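Local coordinates for protein putative monooxygenase (Fusobacterium nucleatum subsp. nucleatum, PDB 3MCS) that probably acts as a monooxygenase of the antibiotic biosynthesis monooxygenase family, although its substrate is not established, at residues G43-T48 and T147-L152; V99-D104 and I137-F142; K128-I133 and K184-Q189; D172-H177 and R199-V204. All coordinates share one frame; numbering follows the deposited sequence. Where two conformers were deposited one is given.

Contact 1: G43-T48 and T147-L152; sequences GLFAAT and TLLVYL
Phe45 and Leu149 sit on strands that are not neighbours in the sheet: 43-48 and 147-152 face each other across the interior of a closed, antiparallel barrel, and Phe45 CA lies 10.9 Å from Leu149 CA. The chain carries two antibiotic biosynthesis monooxygenase regions, with one segment in each, consistent with the dimeric alpha/beta-barrel fold. Strand 41-49 is hydrogen-bonded on its two sides to strands 55-62 and 194-209, so the two segments meet through side chains alone. A classic beta bulge at Leu148 and Leu149 interrupts the pairing of 147-152 with strand 161-168.

Phe45, Leu149 and Tyr151 all start toward the opposing strand. Phe45 comes from the opposite direction to the other two, and its CE1, CE2 and CZ do the touching. Both partners lie on the same side of its ring plane. Leu149 CD1 is by CE2 and CZ, 3.2 Å from Phe45 CE2. The phenol of Tyr151 stands by CE1 and CZ, its edge directed at the Phe45 face in an offset edge-to-face pair with centroids 5.7 Å apart and planes at 83°. Leu149 has CG anti to the backbone N (chi1 177°), which lets its two methyls divide their work: CD1 serves the Phe45 ring, while CD2 sits 3.7 Å above the Tyr151 ring plane, over its centre. Phe165 adds another edge-to-face ring to Phe45, extending the buried aromatic cluster. The phenol oxygen has its polar partner in Asp104, through OD2, and this bond anchors the end of the ring that also lies beside Phe45: Tyr151 OH is 3.3 Å from Phe45 CZ.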
loop_
_atom_site.group_PDB
_atom_site.type_symbol
_atom_site.label_atom_id
_atom_site.label_comp_id
_atom_site.label_asym_id
_atom_site.label_seq_id
_atom_site.Cartn_x
_atom_site.Cartn_y
_atom_site.Cartn_z
ATOM N N GLY A 43 10.196 3.320 1.383
ATOM C CA GLY A 43 9.379 2.868 2.470
ATOM C C GLY A 43 8.883 1.438 2.303
ATOM O O GLY A 43 8.729 0.941 1.188
ATOM N N LEU A 44 8.679 0.770 3.433
ATOM C CA LEU A 44 8.118 -0.591 3.474
ATOM C C LEU A 44 7.012 -0.608 4.520
ATOM O O LEU A 44 7.164 -0.025 5.582
ATOM C CB LEU A 44 9.177 -1.680 3.732
ATOM C CG LEU A 44 9.861 -2.123 2.438
ATOM C CD1 LEU A 44 10.890 -1.134 2.047
ATOM C CD2 LEU A 44 10.502 -3.480 2.598
ATOM N N PHE A 45 5.901 -1.256 4.195
ATOM C CA PHE A 45 4.747 -1.266 5.069
ATOM C C PHE A 45 4.164 -2.660 5.179
ATOM O O PHE A 45 3.579 -3.142 4.244
ATOM C CB PHE A 45 3.722 -0.312 4.478
ATOM C CG PHE A 45 4.291 1.039 4.132
ATOM C CD1 PHE A 45 4.951 1.241 2.940
ATOM C CD2 PHE A 45 4.159 2.108 5.002
ATOM C CE1 PHE A 45 5.488 2.481 2.611
ATOM C CE2 PHE A 45 4.683 3.355 4.680
ATOM C CZ PHE A 45 5.353 3.536 3.481
ATOM N N ALA A 46 4.356 -3.322 6.306
ATOM C CA ALA A 46 3.800 -4.658 6.520
ATOM C C ALA A 46 2.530 -4.560 7.349
ATOM O O ALA A 46 2.532 -3.943 8.407
ATOM C CB ALA A 46 4.809 -5.539 7.224
ATOM N N ALA A 47 1.455 -5.161 6.854
ATOM C CA ALA A 47 0.165 -5.189 7.531
ATOM C C ALA A 47 -0.437 -6.583 7.405
ATOM O O ALA A 47 0.103 -7.427 6.699
ATOM C CB ALA A 47 -0.771 -4.169 6.921
ATOM N N THR A 48 -1.565 -6.819 8.063
ATOM C CA THR A 48 -2.209 -8.120 8.046
ATOM C C THR A 48 -3.723 -7.972 7.969
ATOM O O THR A 48 -4.283 -7.064 8.571
ATOM C CB THR A 48 -1.890 -8.935 9.344
ATOM O OG1 THR A 48 -0.488 -8.978 9.591
ATOM C CG2 THR A 48 -2.382 -10.330 9.237
ATOM N N THR A 147 -4.057 12.375 8.105
ATOM C CA THR A 147 -3.620 11.519 7.017
ATOM C C THR A 147 -2.101 11.482 7.026
ATOM O O THR A 147 -1.470 12.525 6.997
ATOM C CB THR A 147 -4.096 12.032 5.658
ATOM O OG1 THR A 147 -5.507 12.229 5.693
ATOM C CG2 THR A 147 -3.766 11.036 4.554
ATOM N N LEU A 148 -1.506 10.293 7.089
ATOM C CA LEU A 148 -0.043 10.184 7.075
ATOM C C LEU A 148 0.497 9.767 5.695
ATOM O O LEU A 148 1.623 10.116 5.339
ATOM C CB LEU A 148 0.445 9.222 8.163
ATOM C CG LEU A 148 0.088 9.557 9.618
ATOM C CD1 LEU A 148 0.587 8.477 10.594
ATOM C CD2 LEU A 148 0.655 10.894 9.991
ATOM N N LEU A 149 -0.318 9.089 4.888
ATOM C CA LEU A 149 0.162 8.558 3.599
ATOM C C LEU A 149 -0.965 8.198 2.638
ATOM O O LEU A 149 -1.986 7.703 3.063
ATOM C CB LEU A 149 1.025 7.300 3.879
ATOM C CG LEU A 149 1.635 6.439 2.790
ATOM C CD1 LEU A 149 2.720 5.541 3.369
ATOM C CD2 LEU A 149 0.600 5.600 2.085
ATOM N N VAL A 150 -0.768 8.475 1.355
ATOM C CA VAL A 150 -1.693 8.056 0.325
ATOM C C VAL A 150 -0.875 7.650 -0.901
ATOM O O VAL A 150 -0.148 8.477 -1.451
ATOM C CB VAL A 150 -2.749 9.148 -0.068
ATOM C CG1 VAL A 150 -3.633 9.476 1.103
ATOM C CG2 VAL A 150 -2.087 10.425 -0.609
ATOM N N TYR A 151 -0.924 6.373 -1.282
ATOM C CA TYR A 151 -0.301 5.939 -2.523
ATOM C C TYR A 151 -1.426 5.492 -3.457
ATOM O O TYR A 151 -2.176 4.578 -3.121
ATOM C CB TYR A 151 0.703 4.793 -2.352
ATOM C CG TYR A 151 1.913 5.039 -1.462
ATOM C CD1 TYR A 151 2.391 6.333 -1.178
ATOM C CD2 TYR A 151 2.653 3.961 -0.993
ATOM C CE1 TYR A 151 3.514 6.532 -0.379
ATOM C CE2 TYR A 151 3.772 4.148 -0.200
ATOM C CZ TYR A 151 4.215 5.431 0.098
ATOM O OH TYR A 151 5.345 5.601 0.881
ATOM N N LEU A 152 -1.531 6.137 -4.612
ATOM C CA LEU A 152 -2.578 5.844 -5.587
ATOM C C LEU A 152 -1.958 5.508 -6.924
ATOM O O LEU A 152 -1.143 6.276 -7.451
ATOM C CB LEU A 152 -3.492 7.058 -5.779
ATOM C CG LEU A 152 -4.587 6.953 -6.850
ATOM C CD1 LEU A 152 -5.656 5.921 -6.474
ATOM C CD2 LEU A 152 -5.219 8.289 -7.063
#

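Contact 2: V99-D104 and I137-F142; sequences VQIAKD and IVETTF
Lys103 folds over the ring of Phe142, the main meeting of strand 101-104 with helix 137-142. The two short segments run almost parallel, at 5°, with axes 9.9 Å apart. The first torsion of Phe142 is close to trans (chi1 -170°), which carries the ring off the helix and lays one face against the strand. Lys103 CB stands over that face, 3.8 Å from the ring centroid and only 3° off the ring normal, a well-centred CH-pi contact. Farther out, a bend at chi3 brings the lysine CE back to the ring, 3.4 Å from Phe142 CD2, and a second bend at chi4 sets the direction of NZ, which turns from the ring to a salt bridge with Asp214. Phe142 CE1 also lies near Lys103 O and Asp104 CA.

One helical turn earlier, Glu139 crosses Ile101 at about a right angle. Its chain is extended beyond CG, and Glu139 CG and OE2 both lie 3.7 Å from Ile101 CD1. The carboxylate reaches on to Lys216 through OE2. Both charged residues therefore take part in the packing, largely through their methylenes, and find charged partners near the C-terminus of the chain. Such a helix, lying along the outer face of a strand and covering it with apolar and amphipathic side chains, is typical of the ferredoxin-like alpha/beta halves that build dimeric alpha/beta barrels.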
loop_
_atom_site.group_PDB
_atom_site.type_symbol
_atom_site.label_atom_id
_atom_site.label_comp_id
_atom_site.label_asym_id
_atom_site.label_seq_id
_atom_site.Cartn_x
_atom_site.Cartn_y
_atom_site.Cartn_z
ATOM N N VAL A 99 2.543 4.378 -10.440
ATOM C CA VAL A 99 2.165 5.367 -9.430
ATOM C C VAL A 99 1.612 6.643 -10.055
ATOM O O VAL A 99 2.244 7.204 -10.953
ATOM C CB VAL A 99 3.361 5.741 -8.556
ATOM C CG1 VAL A 99 2.930 6.738 -7.475
ATOM C CG2 VAL A 99 3.936 4.505 -7.940
ATOM N N GLN A 100 0.428 7.074 -9.618
ATOM C CA GLN A 100 -0.176 8.325 -10.121
ATOM C C GLN A 100 0.098 9.418 -9.122
ATOM O O GLN A 100 0.508 10.523 -9.501
ATOM C CB GLN A 100 -1.669 8.184 -10.335
ATOM C CG GLN A 100 -2.012 7.273 -11.491
ATOM C CD GLN A 100 -1.752 7.892 -12.867
ATOM O OE1 GLN A 100 -1.707 9.120 -13.028
ATOM N NE2 GLN A 100 -1.606 7.036 -13.868
ATOM N N ILE A 101 -0.173 9.109 -7.854
ATOM C CA ILE A 101 0.120 9.977 -6.737
ATOM C C ILE A 101 0.701 9.159 -5.586
ATOM O O ILE A 101 0.183 8.097 -5.235
ATOM C CB ILE A 101 -1.108 10.680 -6.206
ATOM C CG1 ILE A 101 -1.804 11.459 -7.313
ATOM C CG2 ILE A 101 -0.683 11.609 -5.088
ATOM C CD1 ILE A 101 -2.992 12.227 -6.825
ATOM N N ALA A 102 1.804 9.646 -5.036
ATOM C CA ALA A 102 2.429 9.050 -3.874
ATOM C C ALA A 102 2.902 10.209 -2.984
ATOM O O ALA A 102 3.797 10.968 -3.364
ATOM C CB ALA A 102 3.585 8.142 -4.267
ATOM N N LYS A 103 2.264 10.345 -1.817
ATOM C CA LYS A 103 2.553 11.414 -0.856
ATOM C C LYS A 103 2.566 10.873 0.567
ATOM O O LYS A 103 1.667 10.131 0.943
ATOM C CB LYS A 103 1.507 12.530 -0.968
ATOM C CG LYS A 103 1.528 13.286 -2.309
ATOM C CD LYS A 103 0.304 14.213 -2.495
ATOM C CE LYS A 103 0.350 15.501 -1.672
ATOM N NZ LYS A 103 1.159 16.610 -2.243
ATOM N N ASP A 104 3.591 11.212 1.348
ATOM C CA ASP A 104 3.646 10.744 2.740
ATOM C C ASP A 104 4.414 11.657 3.702
ATOM O O ASP A 104 5.064 12.638 3.299
ATOM C CB ASP A 104 4.183 9.299 2.823
ATOM C CG ASP A 104 5.650 9.167 2.445
ATOM O OD1 ASP A 104 6.419 10.143 2.503
ATOM O OD2 ASP A 104 6.059 8.043 2.124
ATOM N N ILE A 137 -9.672 13.576 -5.174
ATOM C CA ILE A 137 -10.084 13.107 -3.865
ATOM C C ILE A 137 -8.915 12.648 -3.020
ATOM O O ILE A 137 -8.858 12.954 -1.835
ATOM C CB ILE A 137 -11.097 11.950 -3.963
ATOM C CG1 ILE A 137 -12.463 12.480 -4.428
ATOM C CG2 ILE A 137 -11.253 11.253 -2.614
ATOM C CD1 ILE A 137 -13.122 13.520 -3.482
ATOM N N VAL A 138 -7.989 11.911 -3.612
ATOM C CA VAL A 138 -6.852 11.419 -2.859
ATOM C C VAL A 138 -5.979 12.588 -2.399
ATOM O O VAL A 138 -5.460 12.535 -1.289
ATOM C CB VAL A 138 -6.031 10.410 -3.656
ATOM C CG1 VAL A 138 -4.830 9.954 -2.853
ATOM C CG2 VAL A 138 -6.888 9.232 -4.017
ATOM N N GLU A 139 -5.827 13.636 -3.222
ATOM C CA GLU A 139 -5.062 14.850 -2.799
ATOM C C GLU A 139 -5.752 15.633 -1.680
ATOM O O GLU A 139 -5.085 16.120 -0.767
ATOM C CB GLU A 139 -4.769 15.802 -3.962
ATOM C CG GLU A 139 -3.662 15.296 -4.844
ATOM C CD GLU A 139 -3.332 16.209 -6.001
ATOM O OE1 GLU A 139 -4.029 17.239 -6.170
ATOM O OE2 GLU A 139 -2.370 15.890 -6.752
ATOM N N THR A 140 -7.072 15.770 -1.771
ATOM C CA THR A 140 -7.853 16.414 -0.723
ATOM C C THR A 140 -7.623 15.646 0.581
ATOM O O THR A 140 -7.383 16.255 1.635
ATOM C CB THR A 140 -9.366 16.448 -1.046
ATOM O OG1 THR A 140 -9.578 16.946 -2.375
ATOM C CG2 THR A 140 -10.116 17.332 -0.038
ATOM N N THR A 141 -7.647 14.310 0.498
ATOM C CA THR A 141 -7.429 13.458 1.680
ATOM C C THR A 141 -6.086 13.718 2.348
ATOM O O THR A 141 -6.013 13.847 3.557
ATOM C CB THR A 141 -7.541 11.950 1.331
ATOM O OG1 THR A 141 -8.893 11.649 0.963
ATOM C CG2 THR A 141 -7.170 11.094 2.507
ATOM N N PHE A 142 -5.023 13.835 1.561
ATOM C CA PHE A 142 -3.701 14.018 2.149
ATOM C C PHE A 142 -3.615 15.297 2.955
ATOM O O PHE A 142 -2.910 15.324 3.962
ATOM C CB PHE A 142 -2.591 14.005 1.102
ATOM C CG PHE A 142 -1.204 13.948 1.704
ATOM C CD1 PHE A 142 -0.759 12.787 2.318
ATOM C CD2 PHE A 142 -0.357 15.049 1.673
ATOM C CE1 PHE A 142 0.507 12.714 2.868
ATOM C CE2 PHE A 142 0.918 14.979 2.225
ATOM C CZ PHE A 142 1.352 13.800 2.818
#

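Contact 3: K128-I133 and K184-Q189. With ACT (acetate ion), chain C.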
loop_
_atom_site.group_PDB
_atom_site.type_symbol
_atom_site.label_atom_id
_atom_site.label_comp_id
_atom_site.label_asym_id
_atom_site.label_seq_id
_atom_site.Cartn_x
_atom_site.Cartn_y
_atom_site.Cartn_z
ATOM N N LYS A 128 -11.290 7.264 -18.005
ATOM C CA LYS A 128 -10.752 8.616 -18.193
ATOM C C LYS A 128 -11.333 9.553 -17.129
ATOM O O LYS A 128 -10.597 10.105 -16.298
ATOM C CB LYS A 128 -11.054 9.174 -19.606
ATOM C CG LYS A 128 -10.364 8.438 -20.761
ATOM N N GLU A 129 -12.658 9.689 -17.138
ATOM C CA GLU A 129 -13.347 10.592 -16.207
ATOM C C GLU A 129 -13.052 10.280 -14.735
ATOM O O GLU A 129 -12.879 11.201 -13.936
ATOM C CB GLU A 129 -14.863 10.577 -16.445
ATOM C CG GLU A 129 -15.645 11.538 -15.532
ATOM C CD GLU A 129 -17.153 11.594 -15.839
ATOM O OE1 GLU A 129 -17.669 10.731 -16.589
ATOM O OE2 GLU A 129 -17.819 12.520 -15.317
ATOM N N PHE A 130 -13.011 8.993 -14.391
ATOM C CA PHE A 130 -12.778 8.545 -13.015
ATOM C C PHE A 130 -11.384 8.883 -12.533
ATOM O O PHE A 130 -11.194 9.271 -11.382
ATOM C CB PHE A 130 -12.985 7.033 -12.926
ATOM C CG PHE A 130 -12.704 6.451 -11.568
ATOM C CD1 PHE A 130 -11.422 6.104 -11.206
ATOM C CD2 PHE A 130 -13.734 6.218 -10.666
ATOM C CE1 PHE A 130 -11.159 5.554 -9.935
ATOM C CE2 PHE A 130 -13.482 5.660 -9.412
ATOM C CZ PHE A 130 -12.186 5.328 -9.047
ATOM N N ALA A 131 -10.408 8.721 -13.422
ATOM C CA ALA A 131 -9.013 8.979 -13.082
ATOM C C ALA A 131 -8.860 10.381 -12.512
ATOM O O ALA A 131 -8.301 10.574 -11.447
ATOM C CB ALA A 131 -8.105 8.784 -14.306
ATOM N N GLU A 132 -9.396 11.368 -13.200
ATOM C CA GLU A 132 -9.262 12.730 -12.716
ATOM C C GLU A 132 -10.011 12.921 -11.400
ATOM O O GLU A 132 -9.557 13.687 -10.544
ATOM C CB GLU A 132 -9.717 13.734 -13.796
ATOM C CG GLU A 132 -8.833 13.669 -15.076
ATOM C CD GLU A 132 -7.336 13.948 -14.791
ATOM O OE1 GLU A 132 -7.012 15.098 -14.394
ATOM O OE2 GLU A 132 -6.487 13.027 -14.976
ATOM N N ILE A 133 -11.126 12.208 -11.232
ATOM C CA ILE A 133 -11.916 12.316 -10.010
ATOM C C ILE A 133 -11.165 11.768 -8.792
ATOM O O ILE A 133 -10.983 12.463 -7.796
ATOM C CB ILE A 133 -13.293 11.622 -10.140
ATOM C CG1 ILE A 133 -14.174 12.376 -11.167
ATOM C CG2 ILE A 133 -13.971 11.577 -8.792
ATOM C CD1 ILE A 133 -15.531 11.721 -11.506
ATOM N N LYS A 184 -18.274 11.341 0.681
ATOM C CA LYS A 184 -19.623 10.810 0.459
ATOM C C LYS A 184 -20.104 11.188 -0.950
ATOM O O LYS A 184 -20.631 10.341 -1.677
ATOM C CB LYS A 184 -20.615 11.297 1.528
ATOM C CG LYS A 184 -20.496 10.638 2.890
ATOM C CD LYS A 184 -21.610 11.122 3.843
ATOM N N ASP A 185 -19.904 12.449 -1.331
ATOM C CA ASP A 185 -20.282 12.925 -2.664
ATOM C C ASP A 185 -19.588 12.127 -3.740
ATOM O O ASP A 185 -20.187 11.879 -4.793
ATOM C CB ASP A 185 -19.928 14.407 -2.873
ATOM C CG ASP A 185 -20.825 15.357 -2.096
ATOM O OD1 ASP A 185 -21.872 14.923 -1.584
ATOM O OD2 ASP A 185 -20.464 16.547 -2.001
ATOM N N TYR A 186 -18.324 11.765 -3.488
ATOM C CA TYR A 186 -17.504 10.972 -4.435
ATOM C C TYR A 186 -18.060 9.555 -4.604
ATOM O O TYR A 186 -18.179 9.062 -5.723
ATOM C CB TYR A 186 -16.010 10.985 -4.025
ATOM C CG TYR A 186 -15.245 9.703 -4.283
ATOM C CD1 TYR A 186 -14.717 9.409 -5.524
ATOM C CD2 TYR A 186 -15.040 8.797 -3.264
ATOM C CE1 TYR A 186 -14.025 8.215 -5.747
ATOM C CE2 TYR A 186 -14.343 7.625 -3.476
ATOM C CZ TYR A 186 -13.846 7.335 -4.715
ATOM O OH TYR A 186 -13.183 6.154 -4.899
ATOM N N ILE A 187 -18.429 8.922 -3.499
ATOM C CA ILE A 187 -19.036 7.598 -3.551
ATOM C C ILE A 187 -20.290 7.663 -4.435
ATOM O O ILE A 187 -20.458 6.879 -5.369
ATOM C CB ILE A 187 -19.351 7.060 -2.117
ATOM C CG1 ILE A 187 -18.037 6.739 -1.373
ATOM C CG2 ILE A 187 -20.248 5.831 -2.153
ATOM C CD1 ILE A 187 -17.182 5.612 -2.006
ATOM N N THR A 188 -21.152 8.626 -4.155
ATOM C CA THR A 188 -22.388 8.801 -4.930
ATOM C C THR A 188 -22.114 9.011 -6.430
ATOM O O THR A 188 -22.674 8.306 -7.267
ATOM C CB THR A 188 -23.224 9.971 -4.373
ATOM O OG1 THR A 188 -23.775 9.600 -3.099
ATOM C CG2 THR A 188 -24.352 10.356 -5.359
ATOM N N GLN A 189 -21.220 9.947 -6.738
ATOM C CA GLN A 189 -20.844 10.287 -8.109
ATOM C C GLN A 189 -20.266 9.135 -8.957
ATOM O O GLN A 189 -20.593 9.021 -10.143
ATOM C CB GLN A 189 -19.824 11.441 -8.066
ATOM C CG GLN A 189 -19.258 11.896 -9.426
ATOM C CD GLN A 189 -18.291 13.078 -9.312
ATOM O OE1 GLN A 189 -17.813 13.395 -8.232
ATOM N NE2 GLN A 189 -18.005 13.731 -10.438
HETATM C C ACT C . -12.281 4.677 -1.758
HETATM O O ACT C . -12.065 4.133 -0.632
HETATM O OXT ACT C . -13.265 4.220 -2.434
HETATM C CH3 ACT C . -11.396 5.807 -2.240
#
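Ile133 faces Tyr186 and Gln189 with two different branches of its side chain. Its CG2 methyl lies at the edge of the phenol, near the ring plane, 4.0 Å from Tyr186 CD1. Its CD1 methyl branches off to meet the amide of Gln189, the nearest atom being Gln189 NE2 at 3.4 Å. The glutamine chain is extended from its first torsion onward (chi1 177°), reaching straight across to the opposing helix. Phe130 closes the inner side more loosely: its CZ is 4.3 Å from Tyr186 OH.

Behind these side chains run two nearly antiparallel helices, 128-133 and 184-189, at 175°. Their axes are 12.1 Å apart, and the side chains bridge them. Met193 packs on both Phe130 and Ile133, while Trp162 meets the Phe130 ring and Phe183 that of Tyr186.

The phenol hydroxyl turns to a bound acetate, probably from the crystallisation liquor. Tyr186 OH donates a hydrogen bond to acetate OXT over 3.1 Å, with the acceptor in the plane of the ring. The helices are thus joined by apolar and van der Waals contacts, and the polar group at the end of Tyr186 is spent on the anion, which may mark a place able to take a carboxylate.

Contact 4: D172-H177 and R199-V204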
loop_
_atom_site.group_PDB
_atom_site.type_symbol
_atom_site.label_atom_id
_atom_site.label_comp_id
_atom_site.label_asym_id
_atom_site.label_seq_id
_atom_site.Cartn_x
_atom_site.Cartn_y
_atom_site.Cartn_z
ATOM N N ASP A 172 -10.075 7.336 14.153
ATOM C CA ASP A 172 -11.032 8.429 14.020
ATOM C C ASP A 172 -10.736 9.244 12.757
ATOM O O ASP A 172 -11.651 9.621 12.032
ATOM C CB ASP A 172 -11.045 9.346 15.256
ATOM C CG ASP A 172 -11.265 8.575 16.549
ATOM O OD1 ASP A 172 -10.288 7.942 17.056
ATOM O OD2 ASP A 172 -12.414 8.609 17.051
ATOM N N SER A 173 -9.458 9.496 12.491
ATOM C CA SER A 173 -9.066 10.278 11.321
ATOM C C SER A 173 -9.613 9.658 10.040
ATOM O O SER A 173 -10.118 10.352 9.164
ATOM C CB SER A 173 -7.539 10.395 11.241
ATOM O OG SER A 173 -7.002 11.098 12.352
ATOM N N TYR A 174 -9.512 8.340 9.948
ATOM C CA TYR A 174 -10.014 7.596 8.801
ATOM C C TYR A 174 -11.536 7.664 8.692
ATOM O O TYR A 174 -12.075 7.859 7.607
ATOM C CB TYR A 174 -9.564 6.140 8.884
ATOM C CG TYR A 174 -10.279 5.237 7.921
ATOM C CD1 TYR A 174 -10.012 5.286 6.571
ATOM C CD2 TYR A 174 -11.231 4.342 8.364
ATOM C CE1 TYR A 174 -10.675 4.465 5.680
ATOM C CE2 TYR A 174 -11.902 3.520 7.482
ATOM C CZ TYR A 174 -11.621 3.589 6.147
ATOM O OH TYR A 174 -12.291 2.773 5.282
ATOM N N LEU A 175 -12.239 7.499 9.805
ATOM C CA LEU A 175 -13.694 7.576 9.764
ATOM C C LEU A 175 -14.213 8.976 9.424
ATOM O O LEU A 175 -15.228 9.118 8.736
ATOM C CB LEU A 175 -14.286 7.113 11.085
ATOM C CG LEU A 175 -14.068 5.641 11.434
ATOM C CD1 LEU A 175 -14.678 5.347 12.819
ATOM C CD2 LEU A 175 -14.655 4.734 10.391
ATOM N N ASN A 176 -13.522 10.000 9.919
ATOM C CA ASN A 176 -13.899 11.384 9.641
ATOM C C ASN A 176 -13.663 11.659 8.177
ATOM O O ASN A 176 -14.384 12.415 7.551
ATOM C CB ASN A 176 -13.137 12.365 10.540
ATOM C CG ASN A 176 -13.600 12.293 12.001
ATOM O OD1 ASN A 176 -14.707 11.815 12.293
ATOM N ND2 ASN A 176 -12.761 12.774 12.922
ATOM N N HIS A 177 -12.657 10.995 7.629
ATOM C CA HIS A 177 -12.360 11.108 6.218
ATOM C C HIS A 177 -13.509 10.568 5.370
ATOM O O HIS A 177 -13.986 11.261 4.469
ATOM C CB HIS A 177 -11.019 10.432 5.914
ATOM C CG HIS A 177 -10.932 9.793 4.564
ATOM N ND1 HIS A 177 -10.949 10.512 3.386
ATOM C CD2 HIS A 177 -10.764 8.494 4.211
ATOM C CE1 HIS A 177 -10.838 9.677 2.367
ATOM N NE2 HIS A 177 -10.728 8.448 2.838
ATOM N N ARG A 199 -12.318 -3.214 -0.124
ATOM C CA ARG A 199 -11.639 -2.374 0.862
ATOM C C ARG A 199 -11.209 -3.268 1.993
ATOM O O ARG A 199 -11.991 -4.075 2.465
ATOM C CB ARG A 199 -12.572 -1.310 1.421
ATOM C CG ARG A 199 -12.000 -0.490 2.587
ATOM C CD ARG A 199 -13.077 0.408 3.190
ATOM N NE ARG A 199 -14.099 -0.345 3.921
ATOM C CZ ARG A 199 -14.320 -0.254 5.230
ATOM N NH1 ARG A 199 -13.642 0.602 5.979
ATOM N NH2 ARG A 199 -15.258 -0.990 5.782
ATOM N N ALA A 200 -9.976 -3.134 2.425
ATOM C CA ALA A 200 -9.486 -3.953 3.494
ATOM C C ALA A 200 -8.842 -3.100 4.560
ATOM O O ALA A 200 -7.778 -2.529 4.355
ATOM C CB ALA A 200 -8.487 -4.951 2.965
ATOM N N GLU A 201 -9.516 -2.999 5.695
ATOM C CA GLU A 201 -8.955 -2.335 6.831
ATOM C C GLU A 201 -7.881 -3.310 7.300
ATOM O O GLU A 201 -8.132 -4.496 7.412
ATOM C CB GLU A 201 -10.006 -2.083 7.901
ATOM C CG GLU A 201 -11.170 -1.222 7.446
ATOM C CD GLU A 201 -12.114 -0.857 8.581
ATOM O OE1 GLU A 201 -11.779 -1.110 9.756
ATOM O OE2 GLU A 201 -13.185 -0.295 8.280
ATOM N N LEU A 202 -6.680 -2.819 7.555
ATOM C CA LEU A 202 -5.558 -3.690 7.887
ATOM C C LEU A 202 -4.907 -3.424 9.246
ATOM O O LEU A 202 -4.788 -2.293 9.690
ATOM C CB LEU A 202 -4.486 -3.576 6.796
ATOM C CG LEU A 202 -4.815 -4.048 5.373
ATOM C CD1 LEU A 202 -3.661 -3.686 4.424
ATOM C CD2 LEU A 202 -5.087 -5.529 5.310
ATOM N N GLN A 203 -4.470 -4.511 9.858
ATOM C CA GLN A 203 -3.812 -4.540 11.137
ATOM C C GLN A 203 -2.318 -4.282 10.892
ATOM O O GLN A 203 -1.622 -5.093 10.304
ATOM C CB GLN A 203 -4.088 -5.935 11.739
ATOM C CG GLN A 203 -3.571 -6.277 13.133
ATOM C CD GLN A 203 -3.936 -7.727 13.532
ATOM O OE1 GLN A 203 -3.070 -8.586 13.643
ATOM N NE2 GLN A 203 -5.220 -7.997 13.701
ATOM N N VAL A 204 -1.825 -3.130 11.311
ATOM C CA VAL A 204 -0.415 -2.784 11.114
ATOM C C VAL A 204 0.570 -3.743 11.815
ATOM O O VAL A 204 0.376 -4.107 12.949
ATOM C CB VAL A 204 -0.171 -1.324 11.574
ATOM C CG1 VAL A 204 1.279 -1.032 11.683
ATOM C CG2 VAL A 204 -0.823 -0.362 10.606
#
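Arg199 meets Tyr174 at the start of the strand segment 199-204, with helix 172-177 lying on the barrel beside it. In the conformer described, one of two deposited, the arginine chain bends at chi3, swinging the guanidinium to the phenol. Its NH1 donates to Tyr174 OH over 2.7 Å, at an N-H...O angle of 150°. Ring and guanidinium are nearly coplanar, with planes 4° apart, and NH1 arrives in plane at the ring edge; the hydroxyl oxygen is tilted 16° out of the guanidinium plane. The aliphatic part joins in, Arg199 CD lying 3.3 Å from Tyr174 OH.

Ala200 instead holds the strand in the sheet, by a backbone bond to Tyr117 of strand 114-122. Glu201 returns to the helix side and crosses the tyrosine at about a right angle, its OE2 coming to 4.1 Å from Tyr174 CE2. The same oxygen forms a salt bridge with Arg199 NH1, though its hydrogen bond is weak and its very short length is doubtful at this resolution. Leu202 turns to the other side of the strand, onto Ala47 and Asp49 of strand 41-49, and Gln203 continues that pairing by a backbone bond to Thr48.

Around the phenol, Tyr168 packs edge-to-face and Phe114 adds a further ring. In this conformer the arginine is thus shared between a phenol oxygen and a carboxylate, and the carboxylate probably helps steer NH1 and offset its charge; the second conformer suggests that the grip is not rigid.

Contact 1 lies in the barrel interior, and contacts 2 and 4 are each centred 12 Å from it. Contact 2 is tied to it by the probable hydrogen bonds Leu152 N to Ile101 O (2.7 Å) and Thr147 OG1 to Thr141 O (2.7 Å), contact 4 by Thr48 N to Gln203 O (2.8 Å). Contact 3 lies farther out, centred 22 Å from contact 1, but shares helix 127-143 with contact 2, where Ile137 CG1 packs 3.9 Å from Tyr186 CB. Contacts 3 and 4 do not touch; the acetate bound by Tyr186 of contact 3 lies near contact 4, about 5 Å from the Arg199 side chain, possibly marking a pocket between them.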